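PDB 4P4G: shikimate 5-dehydrogenase AroE (5-dehydroshikimate reductase) from Mycobacterium tuberculosis, which probably catalyses the NADP-dependent interconversion of 3-dehydroshikimate and shikimate, the fourth of seven steps toward chorismate. Local coordinates for residues Glu78-Ala81 with Arg82-Leu85; Ala148-Ser151 with Asp152-Ala155; Ala244-Gln247 with Val248-Thr252. All coordinates share one frame; numbering follows the deposited sequence.

From the N terminus, contact 1 comes first: 78-79, the outermost strand at one side of the mixed sheet, turns at T80 into helix 81-86. Contact 2 repeats the idea in the probable nucleotide-binding half, where strand 143-148 of the parallel sheet gives way to helix 151-163. Contact 3 lies within helix 236-252, late in the chain, and joins successive turns of it. Contacts 1 and 2 each close a strand-to-helix turn, contact 3 closes no loop; all run in series, none nesting or crossing. Contacts 1 and 3 touch through R82, which packs on A246 and Q250, whereas contacts 2 and 3 lie on opposite sides of the chain's centre, about 31 Å apart centre to centre.

Contact 1 of 3, residues Glu78-Ala81 with Arg82-Leu85; sequences ERTA and RADL
The flat ends of R79 and D84 are turned 44° against each other, and their side chains cross at about a right angle. The carboxylate meets the aliphatic part of the arginine: D84 OD1 lies 3.2 Å from R79 CD and also close to CB. R79 NE stays 4.5 Å from D84 OD1, beyond a salt bridge, because the extended arginine carries its head away to the carbonyl oxygens of L73 and R74, the second bond being weak. The opposite charges are probably near enough to favour each other without forming a salt bridge.

T80 is the N-cap of the helix. Its chi1 of 65° sets OG1 between its own backbone N and carbonyl carbon, from where it accepts from A83 N at 3.2 Å in a nearly straight bond. The same hydroxyl is hydrogen-bonded to D102 OD1; these two bonds hold it, with R82 CG packed 3.4 Å from T80 OG1. Backbone bonds from D84 N to T80 O (3.0 Å) and from L85 N to A81 O (3.0 Å) start the helical ladder.

R82 forms salt bridges with D102 and D107 and also packs on A246 and Q250. The turn thus leads from strand 78-79, paired with strand 98-102, into helix 81-86, with R82 reaching across to helix 236-252.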
loop_
_atom_site.group_PDB
_atom_site.type_symbol
_atom_site.label_atom_id
_atom_site.label_comp_id
_atom_site.label_asym_id
_atom_site.label_seq_id
_atom_site.Cartn_x
_atom_site.Cartn_y
_atom_site.Cartn_z
ATOM N N GLU A 78 18.909 0.870 -8.380
ATOM C CA GLU A 78 18.218 1.930 -9.118
ATOM C C GLU A 78 16.856 2.088 -8.479
ATOM O O GLU A 78 16.294 1.115 -8.001
ATOM C CB GLU A 78 17.923 1.535 -10.568
ATOM C CG GLU A 78 19.064 1.186 -11.488
ATOM C CD GLU A 78 18.523 0.786 -12.857
ATOM O OE1 GLU A 78 19.130 -0.070 -13.533
ATOM O OE2 GLU A 78 17.463 1.326 -13.245
ATOM N N ARG A 79 16.307 3.298 -8.510
ATOM C CA ARG A 79 14.947 3.524 -8.017
ATOM C C ARG A 79 14.166 4.408 -8.974
ATOM O O ARG A 79 14.725 5.318 -9.580
ATOM C CB ARG A 79 14.991 4.168 -6.629
ATOM C CG ARG A 79 15.787 3.344 -5.630
ATOM C CD ARG A 79 16.249 4.119 -4.422
ATOM N NE ARG A 79 17.164 3.285 -3.640
ATOM C CZ ARG A 79 18.465 3.516 -3.502
ATOM N NH1 ARG A 79 19.019 4.582 -4.066
ATOM N NH2 ARG A 79 19.209 2.681 -2.782
ATOM N N THR A 80 12.870 4.140 -9.119
ATOM C CA THR A 80 12.013 5.020 -9.913
ATOM C C THR A 80 11.862 6.360 -9.196
ATOM O O THR A 80 12.111 6.459 -7.994
ATOM C CB THR A 80 10.614 4.412 -10.145
ATOM O OG1 THR A 80 9.933 4.305 -8.894
ATOM C CG2 THR A 80 10.715 3.028 -10.777
ATOM N N ALA A 81 11.453 7.384 -9.934
ATOM C CA ALA A 81 11.242 8.705 -9.359
ATOM C C ALA A 81 10.250 8.634 -8.207
ATOM O O ALA A 81 10.445 9.276 -7.179
ATOM C CB ALA A 81 10.757 9.681 -10.427
ATOM N N ARG A 82 9.190 7.850 -8.376
ATOM C CA ARG A 82 8.153 7.785 -7.350
ATOM C C ARG A 82 8.615 7.042 -6.097
ATOM O O ARG A 82 8.250 7.429 -4.993
ATOM C CB ARG A 82 6.826 7.225 -7.891
ATOM C CG ARG A 82 6.910 5.899 -8.607
ATOM C CD ARG A 82 5.540 5.507 -9.189
ATOM N NE ARG A 82 5.643 4.410 -10.146
ATOM C CZ ARG A 82 4.699 3.495 -10.350
ATOM N NH1 ARG A 82 3.573 3.524 -9.649
ATOM N NH2 ARG A 82 4.885 2.539 -11.254
ATOM N N ALA A 83 9.429 6.000 -6.262
ATOM C CA ALA A 83 10.015 5.326 -5.099
ATOM C C ALA A 83 10.928 6.288 -4.342
ATOM O O ALA A 83 10.911 6.341 -3.106
ATOM C CB ALA A 83 10.788 4.071 -5.516
ATOM N N ASP A 84 11.739 7.043 -5.084
ATOM C CA ASP A 84 12.632 8.019 -4.473
ATOM C C ASP A 84 11.864 9.106 -3.732
ATOM O O ASP A 84 12.351 9.645 -2.743
ATOM C CB ASP A 84 13.554 8.651 -5.516
ATOM C CG ASP A 84 14.867 7.922 -5.641
ATOM O OD1 ASP A 84 15.186 7.131 -4.730
ATOM O OD2 ASP A 84 15.581 8.148 -6.640
ATOM N N LEU A 85 10.664 9.415 -4.211
ATOM C CA LEU A 85 9.830 10.438 -3.594
ATOM C C LEU A 85 9.174 9.924 -2.310
ATOM O O LEU A 85 9.205 10.600 -1.269
ATOM C CB LEU A 85 8.759 10.910 -4.583
ATOM C CG LEU A 85 7.774 11.978 -4.104
ATOM C CD1 LEU A 85 8.452 13.347 -4.013
ATOM C CD2 LEU A 85 6.551 12.018 -5.029
#

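Contact 2 of 3, residues Ala148-Ser151 with Asp152-Ala155; sequences ARNS and DKAA. With SO4 (sulfate ion), chain J; SO4 (sulfate ion), chain K.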
loop_
_atom_site.group_PDB
_atom_site.type_symbol
_atom_site.label_atom_id
_atom_site.label_comp_id
_atom_site.label_asym_id
_atom_site.label_seq_id
_atom_site.Cartn_x
_atom_site.Cartn_y
_atom_site.Cartn_z
ATOM N N ALA A 148 -0.144 9.237 14.053
ATOM C CA ALA A 148 0.666 8.042 14.255
ATOM C C ALA A 148 1.166 7.974 15.679
ATOM O O ALA A 148 1.128 8.968 16.407
ATOM C CB ALA A 148 1.834 8.010 13.281
ATOM N N ARG A 149 1.645 6.795 16.065
ATOM C CA ARG A 149 2.208 6.601 17.395
ATOM C C ARG A 149 3.640 7.115 17.436
ATOM O O ARG A 149 4.128 7.550 18.476
ATOM C CB ARG A 149 2.167 5.120 17.787
ATOM C CG ARG A 149 0.760 4.546 17.922
ATOM C CD ARG A 149 0.806 3.055 18.217
ATOM N NE ARG A 149 1.082 2.279 17.010
ATOM C CZ ARG A 149 1.304 0.968 17.004
ATOM N NH1 ARG A 149 1.293 0.290 18.144
ATOM N NH2 ARG A 149 1.541 0.339 15.858
ATOM N N ASN A 150 4.319 7.061 16.295
ATOM C CA ASN A 150 5.717 7.473 16.231
ATOM C C ASN A 150 5.845 8.904 15.718
ATOM O O ASN A 150 5.806 9.142 14.513
ATOM C CB ASN A 150 6.506 6.506 15.333
ATOM C CG ASN A 150 8.002 6.732 15.391
ATOM O OD1 ASN A 150 8.473 7.866 15.465
ATOM N ND2 ASN A 150 8.762 5.642 15.357
ATOM N N SER A 151 6.022 9.855 16.631
ATOM C CA SER A 151 6.017 11.269 16.253
ATOM C C SER A 151 7.217 11.697 15.403
ATOM O O SER A 151 7.111 12.628 14.605
ATOM C CB SER A 151 5.890 12.163 17.490
ATOM O OG SER A 151 7.016 12.018 18.335
ATOM N N ASP A 152 8.357 11.032 15.566
ATOM C CA ASP A 152 9.529 11.356 14.753
ATOM C C ASP A 152 9.324 10.948 13.291
ATOM O O ASP A 152 9.683 11.685 12.370
ATOM C CB ASP A 152 10.783 10.689 15.318
ATOM C CG ASP A 152 11.151 11.207 16.699
ATOM O OD1 ASP A 152 10.920 12.404 16.978
ATOM O OD2 ASP A 152 11.679 10.410 17.504
ATOM N N LYS A 153 8.738 9.774 13.080
ATOM C CA LYS A 153 8.445 9.324 11.722
ATOM C C LYS A 153 7.321 10.155 11.107
ATOM O O LYS A 153 7.283 10.384 9.896
ATOM C CB LYS A 153 8.103 7.836 11.710
ATOM C CG LYS A 153 9.283 6.931 12.046
ATOM C CD LYS A 153 10.503 7.287 11.206
ATOM C CE LYS A 153 11.621 6.271 11.397
ATOM N NZ LYS A 153 12.855 6.665 10.669
ATOM N N ALA A 154 6.408 10.619 11.949
ATOM C CA ALA A 154 5.311 11.460 11.477
ATOM C C ALA A 154 5.854 12.781 10.950
ATOM O O ALA A 154 5.353 13.320 9.964
ATOM C CB ALA A 154 4.307 11.689 12.587
ATOM N N ALA A 155 6.878 13.310 11.614
ATOM C CA ALA A 155 7.514 14.540 11.161
ATOM C C ALA A 155 8.071 14.398 9.742
ATOM O O ALA A 155 8.021 15.342 8.954
ATOM C CB ALA A 155 8.620 14.966 12.140
HETATM S S SO4 J . 2.567 3.981 13.888
HETATM O O1 SO4 J . 1.213 4.358 14.296
HETATM O O2 SO4 J . 3.490 5.113 14.014
HETATM O O3 SO4 J . 3.044 2.904 14.761
HETATM O O4 SO4 J . 2.585 3.463 12.510
HETATM S S SO4 K . 13.976 9.645 12.776
HETATM O O1 SO4 K . 15.304 9.999 12.291
HETATM O O2 SO4 K . 13.046 9.597 11.654
HETATM O O3 SO4 K . 14.019 8.335 13.419
HETATM O O4 SO4 K . 13.557 10.656 13.741
#
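N150 and K153 make the close part of this turn. Asparagine OD1 accepts from K153 N at 3.1 Å, an N-cap bond that is nearly straight at the hydrogen (166°) although the donor stands 54° out of the carbonyl plane. With CG anti to the backbone N (chi1 -171°), the N150 amide is swung toward the first turn of the helix. K153 CG, anti to its own carbonyl carbon, lies 3.6 Å from both N150 CG and N150 ND2, so aliphatic carbon rests against the amide; the bend at chi2 comes further out and redirects the rest of the lysine. In the backbone, A154 N bonds to N150 O at 3.0 Å, in the carbonyl plane, and A155 N bonds to S151 O. The buried methyls of A148 and A154 meet more lightly, CB to CB at 4.5 Å, and A154 also rests on F170 of strand 167-172.

This is the exit from the second strand of a Rossmann-type domain, where relatives that use NADP hold the 2'-phosphate of the cofactor. A sulfate, probably from the crystallisation liquor, probably occupies a comparable place: R149 N bonds to its O1 at 3.0 Å and N150 N to its O2 at 3.1 Å. O1 also sits in plane at the edge of the R149 guanidinium, but the bonds from NE are weak. The S125 side chain bonds to this ion as well.

The outer side is looser. S151 and D152 are exposed, and D152 CB comes within 3.2 Å of O4 of a second sulfate. The lysine, extended past its bend, carries its amine outward to that ion, with K153 NZ 3.1 Å from its O2, and R156 supplies it with a further hydrogen bond.

Contact 3 of 3, residues Ala244-Gln247 with Val248-Thr252; sequences AFAQ and VEQFT. With SKM ((3R,4S,5R)-3,4,5-trihydroxycyclohex-1-ene-1-carboxylic acid), chain C.
F251 turns one face of its ring toward the carbonyl of Q247: Q247 O stands 3.3 Å above the ring plane, offset toward the rim, while accepting from F251 N at 2.9 Å. One turn apart, the two side chains run nearly parallel, both slanting back toward the N-terminal end of the helix. Q247, extended beyond CG, brings its amide to the shikimate pocket; behind it the F251 ring lies back over the preceding turn and packs on Y28 and T91.

Q250 reaches back, extended, along the preceding turn. A chi3 of 91° then turns its amide so that NE2 donates to A246 O at 3.2 Å, with that oxygen nearly in the amide plane. Q250 N reaches the same oxygen from the opposite face of the carbonyl, at 3.1 Å, so A246 O is gripped twice; NE2 is also bonded to D102. V248 O is shared likewise by T252 N and T252 OG1, the latter at 2.8 Å.

At the buried Q247 amide, NE2 donates to shikimate O11 at 3.0 Å and is also bonded to T91, while OE1 is bonded to S63 and H24. Partners at both ends of the amide fix its rotation, leaving the N-H side facing the substrate hydroxyl.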
loop_
_atom_site.group_PDB
_atom_site.type_symbol
_atom_site.label_atom_id
_atom_site.label_comp_id
_atom_site.label_asym_id
_atom_site.label_seq_id
_atom_site.Cartn_x
_atom_site.Cartn_y
_atom_site.Cartn_z
ATOM N N ALA A 244 -1.599 -3.672 -7.955
ATOM C CA ALA A 244 -1.112 -4.866 -8.637
ATOM C C ALA A 244 -0.959 -4.624 -10.137
ATOM O O ALA A 244 -0.103 -5.230 -10.763
ATOM C CB ALA A 244 -2.021 -6.047 -8.375
ATOM N N PHE A 245 -1.785 -3.746 -10.705
ATOM C CA PHE A 245 -1.712 -3.445 -12.138
ATOM C C PHE A 245 -0.301 -3.048 -12.574
ATOM O O PHE A 245 0.250 -3.599 -13.524
ATOM C CB PHE A 245 -2.672 -2.310 -12.510
ATOM C CG PHE A 245 -4.125 -2.639 -12.318
ATOM C CD1 PHE A 245 -4.616 -3.918 -12.561
ATOM C CD2 PHE A 245 -5.009 -1.651 -11.909
ATOM C CE1 PHE A 245 -5.967 -4.205 -12.388
ATOM C CE2 PHE A 245 -6.353 -1.933 -11.737
ATOM C CZ PHE A 245 -6.832 -3.206 -11.975
ATOM N N ALA A 246 0.296 -2.094 -11.871
ATOM C CA ALA A 246 1.598 -1.587 -12.270
ATOM C C ALA A 246 2.690 -2.611 -11.995
ATOM O O ALA A 246 3.730 -2.607 -12.648
ATOM C CB ALA A 246 1.895 -0.277 -11.562
ATOM N N GLN A 247 2.468 -3.467 -11.000
ATOM C CA GLN A 247 3.434 -4.517 -10.711
ATOM C C GLN A 247 3.470 -5.533 -11.845
ATOM O O GLN A 247 4.547 -5.940 -12.304
ATOM C CB GLN A 247 3.107 -5.196 -9.386
ATOM C CG GLN A 247 3.517 -4.397 -8.176
ATOM C CD GLN A 247 3.438 -5.225 -6.919
ATOM O OE1 GLN A 247 2.777 -6.276 -6.893
ATOM N NE2 GLN A 247 4.120 -4.780 -5.877
ATOM N N VAL A 248 2.297 -5.944 -12.318
ATOM C CA VAL A 248 2.237 -6.865 -13.455
ATOM C C VAL A 248 2.930 -6.268 -14.682
ATOM O O VAL A 248 3.685 -6.951 -15.367
ATOM C CB VAL A 248 0.779 -7.272 -13.771
ATOM C CG1 VAL A 248 0.707 -8.039 -15.075
ATOM C CG2 VAL A 248 0.228 -8.136 -12.629
ATOM N N GLU A 249 2.719 -4.980 -14.927
ATOM C CA GLU A 249 3.361 -4.301 -16.052
ATOM C C GLU A 249 4.880 -4.353 -15.963
ATOM O O GLU A 249 5.553 -4.593 -16.963
ATOM C CB GLU A 249 2.843 -2.862 -16.197
ATOM C CG GLU A 249 1.344 -2.838 -16.514
ATOM C CD GLU A 249 0.776 -1.456 -16.717
ATOM O OE1 GLU A 249 1.410 -0.473 -16.274
ATOM O OE2 GLU A 249 -0.316 -1.360 -17.327
ATOM N N GLN A 250 5.419 -4.142 -14.768
ATOM C CA GLN A 250 6.866 -4.133 -14.612
ATOM C C GLN A 250 7.473 -5.532 -14.646
ATOM O O GLN A 250 8.596 -5.704 -15.114
ATOM C CB GLN A 250 7.268 -3.377 -13.351
ATOM C CG GLN A 250 7.106 -1.863 -13.500
ATOM C CD GLN A 250 7.276 -1.139 -12.198
ATOM O OE1 GLN A 250 8.379 -0.721 -11.851
ATOM N NE2 GLN A 250 6.183 -0.985 -11.458
ATOM N N PHE A 251 6.737 -6.524 -14.145
ATOM C CA PHE A 251 7.219 -7.907 -14.175
ATOM C C PHE A 251 7.153 -8.497 -15.591
ATOM O O PHE A 251 8.015 -9.288 -15.978
ATOM C CB PHE A 251 6.426 -8.791 -13.195
ATOM C CG PHE A 251 6.617 -8.431 -11.735
ATOM C CD1 PHE A 251 7.579 -7.503 -11.351
ATOM C CD2 PHE A 251 5.830 -9.027 -10.749
ATOM C CE1 PHE A 251 7.757 -7.167 -10.010
ATOM C CE2 PHE A 251 6.003 -8.686 -9.395
ATOM C CZ PHE A 251 6.968 -7.757 -9.037
ATOM N N THR A 252 6.146 -8.102 -16.369
ATOM C CA THR A 252 5.898 -8.745 -17.673
ATOM C C THR A 252 6.323 -7.932 -18.895
ATOM O O THR A 252 6.582 -8.511 -19.952
ATOM C CB THR A 252 4.408 -9.114 -17.864
ATOM O OG1 THR A 252 3.625 -7.914 -17.959
ATOM C CG2 THR A 252 3.909 -9.964 -16.700
HETATM O O12 SKM C . 2.057 -3.184 -1.674
HETATM C C8 SKM C . 1.343 -4.415 -1.609
HETATM C C6 SKM C . 0.707 -4.514 -0.251
HETATM O O7 SKM C . 1.638 -4.197 0.767
HETATM C C5 SKM C . 0.247 -5.866 -0.050
HETATM C C4 SKM C . 0.574 -6.942 -0.763
HETATM C C1 SKM C . -0.006 -8.292 -0.378
HETATM O O2 SKM C . 0.234 -9.281 -1.084
HETATM O O3 SKM C . -0.725 -8.418 0.630
HETATM C C10 SKM C . 1.529 -6.882 -1.992
HETATM C C9 SKM C . 2.301 -5.532 -1.917
HETATM O O11 SKM C . 2.848 -5.351 -3.177
#